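Local coordinates for protein eukaryotic peptide chain release factor GTP-binding subunit (Schizosaccharomyces pombe, PDB 1R5B) that serves as the GTP-binding subunit of a eukaryotic peptide chain release factor, a translation factor related to elongation factor Tu, at residues Ile152-Phe163 and Arg202-Phe213. Sequence-based numbering, arbitrary orientation.
Sequences ISARRGEFEAGF and RYKECVDKLSMF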
ATOM      1  N   ILE A 152     -14.580 -18.899  -2.603  1.00 32.15           N
ATOM      2  CA  ILE A 152     -15.114 -20.108  -3.233  1.00 31.93           C
ATOM      3  C   ILE A 152     -15.180 -21.247  -2.216  1.00 32.01           C
ATOM      4  O   ILE A 152     -14.260 -21.429  -1.429  1.00 32.58           O
ATOM      5  CB  ILE A 152     -14.230 -20.528  -4.426  1.00 31.61           C
ATOM      6  CG1 ILE A 152     -14.201 -19.436  -5.506  1.00 31.51           C
ATOM      7  CG2 ILE A 152     -14.721 -21.845  -5.029  1.00 32.29           C
ATOM      8  CD1 ILE A 152     -15.497 -19.270  -6.296  1.00 31.28           C
ATOM      9  N   SER A 153     -16.272 -22.004  -2.227  1.00 31.98           N
ATOM     10  CA  SER A 153     -16.397 -23.170  -1.367  1.00 32.08           C
ATOM     11  C   SER A 153     -15.662 -24.354  -1.976  1.00 32.41           C
ATOM     12  O   SER A 153     -15.815 -24.639  -3.165  1.00 32.39           O
ATOM     13  CB  SER A 153     -17.860 -23.551  -1.175  1.00 32.01           C
ATOM     14  OG  SER A 153     -17.959 -24.804  -0.521  1.00 31.75           O
ATOM     15  N   ALA A 154     -14.894 -25.051  -1.144  1.00 32.78           N
ATOM     16  CA  ALA A 154     -14.151 -26.236  -1.556  1.00 33.14           C
ATOM     17  C   ALA A 154     -14.948 -27.515  -1.321  1.00 33.62           C
ATOM     18  O   ALA A 154     -14.551 -28.572  -1.782  1.00 33.67           O
ATOM     19  CB  ALA A 154     -12.828 -26.309  -0.821  1.00 33.01           C
ATOM     20  N   ARG A 155     -16.060 -27.424  -0.596  1.00 34.31           N
ATOM     21  CA  ARG A 155     -16.923 -28.583  -0.352  1.00 34.92           C
ATOM     22  C   ARG A 155     -17.322 -29.282  -1.658  1.00 35.12           C
ATOM     23  O   ARG A 155     -17.652 -28.621  -2.637  1.00 35.15           O
ATOM     24  CB  ARG A 155     -18.183 -28.146   0.400  1.00 35.08           C
ATOM     25  CG  ARG A 155     -19.140 -29.286   0.798  1.00 36.38           C
ATOM     26  CD  ARG A 155     -20.599 -28.860   0.927  1.00 37.77           C
ATOM     27  NE  ARG A 155     -20.755 -27.720   1.835  1.00 39.29           N
ATOM     28  CZ  ARG A 155     -21.569 -27.664   2.891  1.00 41.37           C
ATOM     29  NH1 ARG A 155     -22.351 -28.695   3.230  1.00 42.63           N
ATOM     30  NH2 ARG A 155     -21.598 -26.553   3.628  1.00 41.99           N
ATOM     31  N   ARG A 156     -17.290 -30.612  -1.669  1.00 35.30           N
ATOM     32  CA  ARG A 156     -17.735 -31.372  -2.837  1.00 35.65           C
ATOM     33  C   ARG A 156     -19.226 -31.124  -3.047  1.00 35.31           C
ATOM     34  O   ARG A 156     -19.991 -31.045  -2.079  1.00 35.32           O
ATOM     35  CB  ARG A 156     -17.453 -32.872  -2.654  1.00 36.16           C
ATOM     36  CG  ARG A 156     -15.960 -33.209  -2.606  1.00 37.45           C
ATOM     37  CD  ARG A 156     -15.616 -34.703  -2.646  1.00 38.62           C
ATOM     38  NE  ARG A 156     -14.196 -34.888  -2.352  1.00 40.54           N
ATOM     39  CZ  ARG A 156     -13.194 -34.684  -3.216  1.00 42.55           C
ATOM     40  NH1 ARG A 156     -13.426 -34.318  -4.481  1.00 43.03           N
ATOM     41  NH2 ARG A 156     -11.938 -34.856  -2.811  1.00 43.05           N
ATOM     42  N   GLY A 157     -19.634 -30.996  -4.309  1.00 34.90           N
ATOM     43  CA  GLY A 157     -20.989 -30.576  -4.642  1.00 34.77           C
ATOM     44  C   GLY A 157     -21.132 -29.064  -4.774  1.00 34.60           C
ATOM     45  O   GLY A 157     -21.552 -28.578  -5.814  1.00 34.54           O
ATOM     46  N   GLU A 158     -20.756 -28.318  -3.739  1.00 34.39           N
ATOM     47  CA  GLU A 158     -20.964 -26.864  -3.719  1.00 34.62           C
ATOM     48  C   GLU A 158     -20.045 -26.119  -4.704  1.00 33.94           C
ATOM     49  O   GLU A 158     -20.505 -25.274  -5.466  1.00 33.57           O
ATOM     50  CB  GLU A 158     -20.768 -26.328  -2.295  1.00 35.13           C
ATOM     51  CG  GLU A 158     -21.581 -25.085  -1.957  1.00 36.12           C
ATOM     52  CD  GLU A 158     -21.179 -24.483  -0.625  1.00 37.52           C
ATOM     53  OE1 GLU A 158     -21.491 -23.300  -0.378  1.00 39.85           O
ATOM     54  OE2 GLU A 158     -20.538 -25.190   0.174  1.00 37.81           O
ATOM     55  N   PHE A 159     -18.754 -26.440  -4.657  1.00 33.51           N
ATOM     56  CA  PHE A 159     -17.749 -25.953  -5.611  1.00 33.30           C
ATOM     57  C   PHE A 159     -18.199 -26.112  -7.047  1.00 33.39           C
ATOM     58  O   PHE A 159     -18.355 -25.147  -7.761  1.00 33.61           O
ATOM     59  CB  PHE A 159     -16.433 -26.721  -5.424  1.00 32.98           C
ATOM     60  CG  PHE A 159     -15.363 -26.327  -6.385  1.00 32.12           C
ATOM     61  CD1 PHE A 159     -14.737 -25.096  -6.267  1.00 31.23           C
ATOM     62  CD2 PHE A 159     -14.976 -27.177  -7.408  1.00 31.67           C
ATOM     63  CE1 PHE A 159     -13.745 -24.713  -7.149  1.00 30.86           C
ATOM     64  CE2 PHE A 159     -13.981 -26.801  -8.297  1.00 31.57           C
ATOM     65  CZ  PHE A 159     -13.367 -25.557  -8.165  1.00 31.19           C
ATOM     66  N   GLU A 160     -18.388 -27.359  -7.447  1.00 33.83           N
ATOM     67  CA  GLU A 160     -18.830 -27.738  -8.782  1.00 33.89           C
ATOM     68  C   GLU A 160     -20.083 -27.001  -9.206  1.00 33.86           C
ATOM     69  O   GLU A 160     -20.179 -26.566 -10.347  1.00 33.97           O
ATOM     70  CB  GLU A 160     -19.087 -29.251  -8.831  1.00 33.71           C
ATOM     71  CG  GLU A 160     -17.822 -30.076  -9.047  1.00 33.82           C
ATOM     72  CD  GLU A 160     -16.949 -30.275  -7.786  1.00 33.77           C
ATOM     73  OE1 GLU A 160     -17.213 -29.701  -6.709  1.00 31.25           O
ATOM     74  OE2 GLU A 160     -15.983 -31.057  -7.880  1.00 35.29           O
ATOM     75  N   ALA A 161     -21.027 -26.848  -8.281  1.00 33.78           N
ATOM     76  CA  ALA A 161     -22.326 -26.256  -8.596  1.00 33.68           C
ATOM     77  C   ALA A 161     -22.195 -24.837  -9.155  1.00 33.74           C
ATOM     78  O   ALA A 161     -22.956 -24.446 -10.044  1.00 33.55           O
ATOM     79  CB  ALA A 161     -23.223 -26.261  -7.369  1.00 33.59           C
ATOM     80  N   GLY A 162     -21.222 -24.081  -8.646  1.00 33.58           N
ATOM     81  CA  GLY A 162     -20.983 -22.719  -9.087  1.00 33.68           C
ATOM     82  C   GLY A 162     -20.637 -22.565 -10.556  1.00 34.13           C
ATOM     83  O   GLY A 162     -20.831 -21.482 -11.122  1.00 33.70           O
ATOM     84  N   PHE A 163     -20.125 -23.637 -11.169  1.00 34.78           N
ATOM     85  CA  PHE A 163     -19.785 -23.652 -12.599  1.00 35.11           C
ATOM     86  C   PHE A 163     -20.847 -24.302 -13.479  1.00 35.83           C
ATOM     87  O   PHE A 163     -20.824 -24.103 -14.687  1.00 36.21           O
ATOM     88  CB  PHE A 163     -18.467 -24.383 -12.833  1.00 34.83           C
ATOM     89  CG  PHE A 163     -17.347 -23.913 -11.962  1.00 34.09           C
ATOM     90  CD1 PHE A 163     -17.010 -24.606 -10.815  1.00 33.39           C
ATOM     91  CD2 PHE A 163     -16.617 -22.789 -12.301  1.00 34.11           C
ATOM     92  CE1 PHE A 163     -15.972 -24.192 -10.017  1.00 33.54           C
ATOM     93  CE2 PHE A 163     -15.576 -22.353 -11.504  1.00 34.01           C
ATOM     94  CZ  PHE A 163     -15.249 -23.060 -10.352  1.00 34.38           C
ATOM     95  N   ARG A 202      -7.770 -31.889  -3.314  1.00 35.25           N
ATOM     96  CA  ARG A 202      -8.975 -31.079  -3.473  1.00 34.96           C
ATOM     97  C   ARG A 202      -8.599 -29.639  -3.786  1.00 34.82           C
ATOM     98  O   ARG A 202      -9.216 -29.003  -4.636  1.00 34.74           O
ATOM     99  CB  ARG A 202      -9.808 -31.095  -2.187  1.00 35.02           C
ATOM    100  CG  ARG A 202     -11.296 -31.300  -2.384  1.00 35.32           C
ATOM    101  CD  ARG A 202     -12.029 -30.157  -3.099  1.00 35.11           C
ATOM    102  NE  ARG A 202     -12.570 -30.624  -4.376  1.00 34.99           N
ATOM    103  CZ  ARG A 202     -13.801 -30.399  -4.860  1.00 34.76           C
ATOM    104  NH1 ARG A 202     -14.700 -29.665  -4.210  1.00 33.24           N
ATOM    105  NH2 ARG A 202     -14.133 -30.928  -6.035  1.00 34.13           N
ATOM    106  N   TYR A 203      -7.587 -29.133  -3.086  1.00 34.38           N
ATOM    107  CA  TYR A 203      -7.159 -27.746  -3.235  1.00 34.12           C
ATOM    108  C   TYR A 203      -6.629 -27.507  -4.635  1.00 34.12           C
ATOM    109  O   TYR A 203      -7.033 -26.561  -5.299  1.00 33.69           O
ATOM    110  CB  TYR A 203      -6.073 -27.390  -2.211  1.00 33.79           C
ATOM    111  CG  TYR A 203      -5.547 -25.981  -2.362  1.00 33.24           C
ATOM    112  CD1 TYR A 203      -6.307 -24.889  -1.972  1.00 32.50           C
ATOM    113  CD2 TYR A 203      -4.299 -25.740  -2.915  1.00 33.17           C
ATOM    114  CE1 TYR A 203      -5.833 -23.596  -2.124  1.00 32.36           C
ATOM    115  CE2 TYR A 203      -3.811 -24.438  -3.062  1.00 31.97           C
ATOM    116  CZ  TYR A 203      -4.577 -23.378  -2.665  1.00 31.86           C
ATOM    117  OH  TYR A 203      -4.096 -22.092  -2.813  1.00 31.00           O
ATOM    118  N   LYS A 204      -5.714 -28.375  -5.058  1.00 34.36           N
ATOM    119  CA  LYS A 204      -5.139 -28.336  -6.396  1.00 34.65           C
ATOM    120  C   LYS A 204      -6.215 -28.497  -7.459  1.00 34.17           C
ATOM    121  O   LYS A 204      -6.160 -27.825  -8.483  1.00 34.43           O
ATOM    122  CB  LYS A 204      -4.082 -29.440  -6.585  1.00 35.17           C
ATOM    123  CG  LYS A 204      -2.637 -28.942  -6.583  1.00 37.00           C
ATOM    124  CD  LYS A 204      -1.679 -29.984  -7.203  1.00 39.64           C
ATOM    125  CE  LYS A 204      -0.255 -29.435  -7.374  1.00 40.77           C
ATOM    126  NZ  LYS A 204       0.168 -28.579  -6.218  1.00 41.55           N
ATOM    127  N   GLU A 205      -7.182 -29.380  -7.211  1.00 33.26           N
ATOM    128  CA  GLU A 205      -8.286 -29.604  -8.139  1.00 32.90           C
ATOM    129  C   GLU A 205      -9.151 -28.358  -8.270  1.00 32.65           C
ATOM    130  O   GLU A 205      -9.547 -28.002  -9.369  1.00 32.93           O
ATOM    131  CB  GLU A 205      -9.161 -30.792  -7.703  1.00 32.91           C
ATOM    132  CG  GLU A 205     -10.272 -31.130  -8.696  1.00 32.66           C
ATOM    133  CD  GLU A 205     -11.298 -32.095  -8.151  1.00 33.10           C
ATOM    134  OE1 GLU A 205     -11.367 -32.257  -6.917  1.00 33.55           O
ATOM    135  OE2 GLU A 205     -12.044 -32.692  -8.963  1.00 33.70           O
ATOM    136  N   CYS A 206      -9.430 -27.701  -7.150  1.00 32.31           N
ATOM    137  CA  CYS A 206     -10.238 -26.490  -7.131  1.00 31.86           C
ATOM    138  C   CYS A 206      -9.515 -25.326  -7.800  1.00 31.85           C
ATOM    139  O   CYS A 206     -10.129 -24.538  -8.505  1.00 31.43           O
ATOM    140  CB  CYS A 206     -10.605 -26.112  -5.696  1.00 31.79           C
ATOM    141  SG  CYS A 206     -11.842 -27.197  -4.945  1.00 30.74           S
ATOM    142  N   VAL A 207      -8.208 -25.245  -7.593  1.00 31.95           N
ATOM    143  CA  VAL A 207      -7.403 -24.154  -8.130  1.00 32.10           C
ATOM    144  C   VAL A 207      -7.268 -24.317  -9.641  1.00 32.08           C
ATOM    145  O   VAL A 207      -7.506 -23.373 -10.371  1.00 32.30           O
ATOM    146  CB  VAL A 207      -6.005 -24.096  -7.459  1.00 32.17           C
ATOM    147  CG1 VAL A 207      -5.010 -23.251  -8.273  1.00 32.64           C
ATOM    148  CG2 VAL A 207      -6.133 -23.542  -6.067  1.00 32.67           C
ATOM    149  N   ASP A 208      -6.902 -25.510 -10.099  1.00 31.89           N
ATOM    150  CA  ASP A 208      -6.739 -25.776 -11.528  1.00 32.09           C
ATOM    151  C   ASP A 208      -8.024 -25.485 -12.309  1.00 31.54           C
ATOM    152  O   ASP A 208      -7.978 -24.939 -13.406  1.00 31.05           O
ATOM    153  CB  ASP A 208      -6.311 -27.232 -11.775  1.00 32.51           C
ATOM    154  CG  ASP A 208      -4.929 -27.551 -11.196  1.00 34.52           C
ATOM    155  OD1 ASP A 208      -4.330 -26.667 -10.521  1.00 37.50           O
ATOM    156  OD2 ASP A 208      -4.365 -28.665 -11.360  1.00 36.00           O
ATOM    157  N   LYS A 209      -9.161 -25.845 -11.731  1.00 31.13           N
ATOM    158  CA  LYS A 209     -10.444 -25.606 -12.361  1.00 31.25           C
ATOM    159  C   LYS A 209     -10.750 -24.118 -12.391  1.00 31.22           C
ATOM    160  O   LYS A 209     -11.209 -23.604 -13.405  1.00 31.01           O
ATOM    161  CB  LYS A 209     -11.548 -26.367 -11.617  1.00 31.51           C
ATOM    162  CG  LYS A 209     -12.961 -26.168 -12.163  1.00 32.87           C
ATOM    163  CD  LYS A 209     -13.138 -26.783 -13.541  1.00 35.05           C
ATOM    164  CE  LYS A 209     -14.127 -25.998 -14.409  1.00 37.23           C
ATOM    165  NZ  LYS A 209     -15.542 -26.339 -14.094  1.00 38.38           N
ATOM    166  N   LEU A 210     -10.489 -23.422 -11.284  1.00 30.96           N
ATOM    167  CA  LEU A 210     -10.774 -21.994 -11.216  1.00 31.11           C
ATOM    168  C   LEU A 210      -9.874 -21.241 -12.207  1.00 31.11           C
ATOM    169  O   LEU A 210     -10.304 -20.308 -12.882  1.00 30.69           O
ATOM    170  CB  LEU A 210     -10.584 -21.456  -9.798  1.00 30.98           C
ATOM    171  CG  LEU A 210     -11.820 -21.533  -8.912  1.00 31.46           C
ATOM    172  CD1 LEU A 210     -11.413 -21.550  -7.465  1.00 31.44           C
ATOM    173  CD2 LEU A 210     -12.748 -20.365  -9.170  1.00 32.55           C
ATOM    174  N   SER A 211      -8.634 -21.691 -12.306  1.00 31.08           N
ATOM    175  CA  SER A 211      -7.652 -21.085 -13.188  1.00 31.16           C
ATOM    176  C   SER A 211      -8.091 -21.159 -14.656  1.00 30.42           C
ATOM    177  O   SER A 211      -8.045 -20.176 -15.378  1.00 30.27           O
ATOM    178  CB  SER A 211      -6.310 -21.784 -12.989  1.00 31.06           C
ATOM    179  OG  SER A 211      -5.336 -21.175 -13.792  1.00 32.69           O
ATOM    180  N   MET A 212      -8.542 -22.325 -15.090  1.00 30.10           N
ATOM    181  CA  MET A 212      -9.068 -22.463 -16.447  1.00 29.95           C
ATOM    182  C   MET A 212     -10.337 -21.614 -16.648  1.00 29.67           C
ATOM    183  O   MET A 212     -10.467 -20.912 -17.642  1.00 29.76           O
ATOM    184  CB  MET A 212      -9.331 -23.929 -16.766  1.00 29.65           C
ATOM    185  CG  MET A 212      -8.059 -24.774 -16.815  1.00 30.17           C
ATOM    186  SD  MET A 212      -6.812 -24.158 -17.983  1.00 28.81           S
ATOM    187  CE  MET A 212      -7.217 -25.109 -19.368  1.00 28.96           C
ATOM    188  N   PHE A 213     -11.232 -21.630 -15.670  1.00 29.32           N
ATOM    189  CA  PHE A 213     -12.544 -21.016 -15.817  1.00 29.02           C
ATOM    190  C   PHE A 213     -12.458 -19.491 -15.802  1.00 28.87           C
ATOM    191  O   PHE A 213     -13.114 -18.831 -16.593  1.00 27.76           O
ATOM    192  CB  PHE A 213     -13.477 -21.549 -14.721  1.00 29.12           C
ATOM    193  CG  PHE A 213     -14.865 -20.962 -14.729  1.00 28.30           C
ATOM    194  CD1 PHE A 213     -15.878 -21.567 -15.437  1.00 28.22           C
ATOM    195  CD2 PHE A 213     -15.161 -19.830 -13.977  1.00 28.38           C
ATOM    196  CE1 PHE A 213     -17.165 -21.043 -15.428  1.00 28.27           C
ATOM    197  CE2 PHE A 213     -16.438 -19.303 -13.965  1.00 28.25           C
ATOM    198  CZ  PHE A 213     -17.441 -19.913 -14.695  1.00 27.90           C
TER
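Ala154, just past the end of strand 147-153, and Cys206 on helix 200-218 bring their CA atoms within 6.8 Å; beyond Ala154 the chain turns through a loop into the short helix 158-161, and Phe163 comes to lie across from Phe213. Phe159 is the knob of this packing, set among Arg202, Cys206, Lys209 and Leu210. With CG anti to the backbone N (chi1 178°), its ring turns one face to Cys206, whose SG stands 3.6 Å from the ring centroid almost on the normal, a sulfur-aromatic contact; CE1 of Phe163 lies over the opposite face, and Leu210 CD1 meets the edge. Leu210 also spreads its methyls against Ile152 and the rim of Phe163.

Phe163 points its own edge into the face of Phe213, a T-shaped pair with centroids 4.7 Å apart and planes at 76°. The bent chain of Lys209 lies along Phe163, placing NZ 4.2 Å from the ring centroid as an off-centre cation-pi partner.

At the other end, Arg202 works in the plane of its guanidinium. NH1 donates to Ala154 O at 2.7 Å, nearly straight but from above the carbonyl plane, while NH2 reaches Glu160 OE2 on its syn side at 2.6 Å. NE and NH2 both grip Glu205 OE1 from one face of that carboxylate. These bonds fix the guanidinium's rotation, and Arg156 slides past it to make a long salt bridge with Glu205 OE1.

All this belongs to the GTP-binding domain of the elongation factor Tu family, with its P-loop NTPase fold: Ile152 and Ala154 hydrogen-bond to strand 184-189, Leu210 packs on that same strand, Tyr203 and Val207 rest on Tyr228 of strand 226-230, and Thr169 of helix 169-178 touches Phe163 and Phe213.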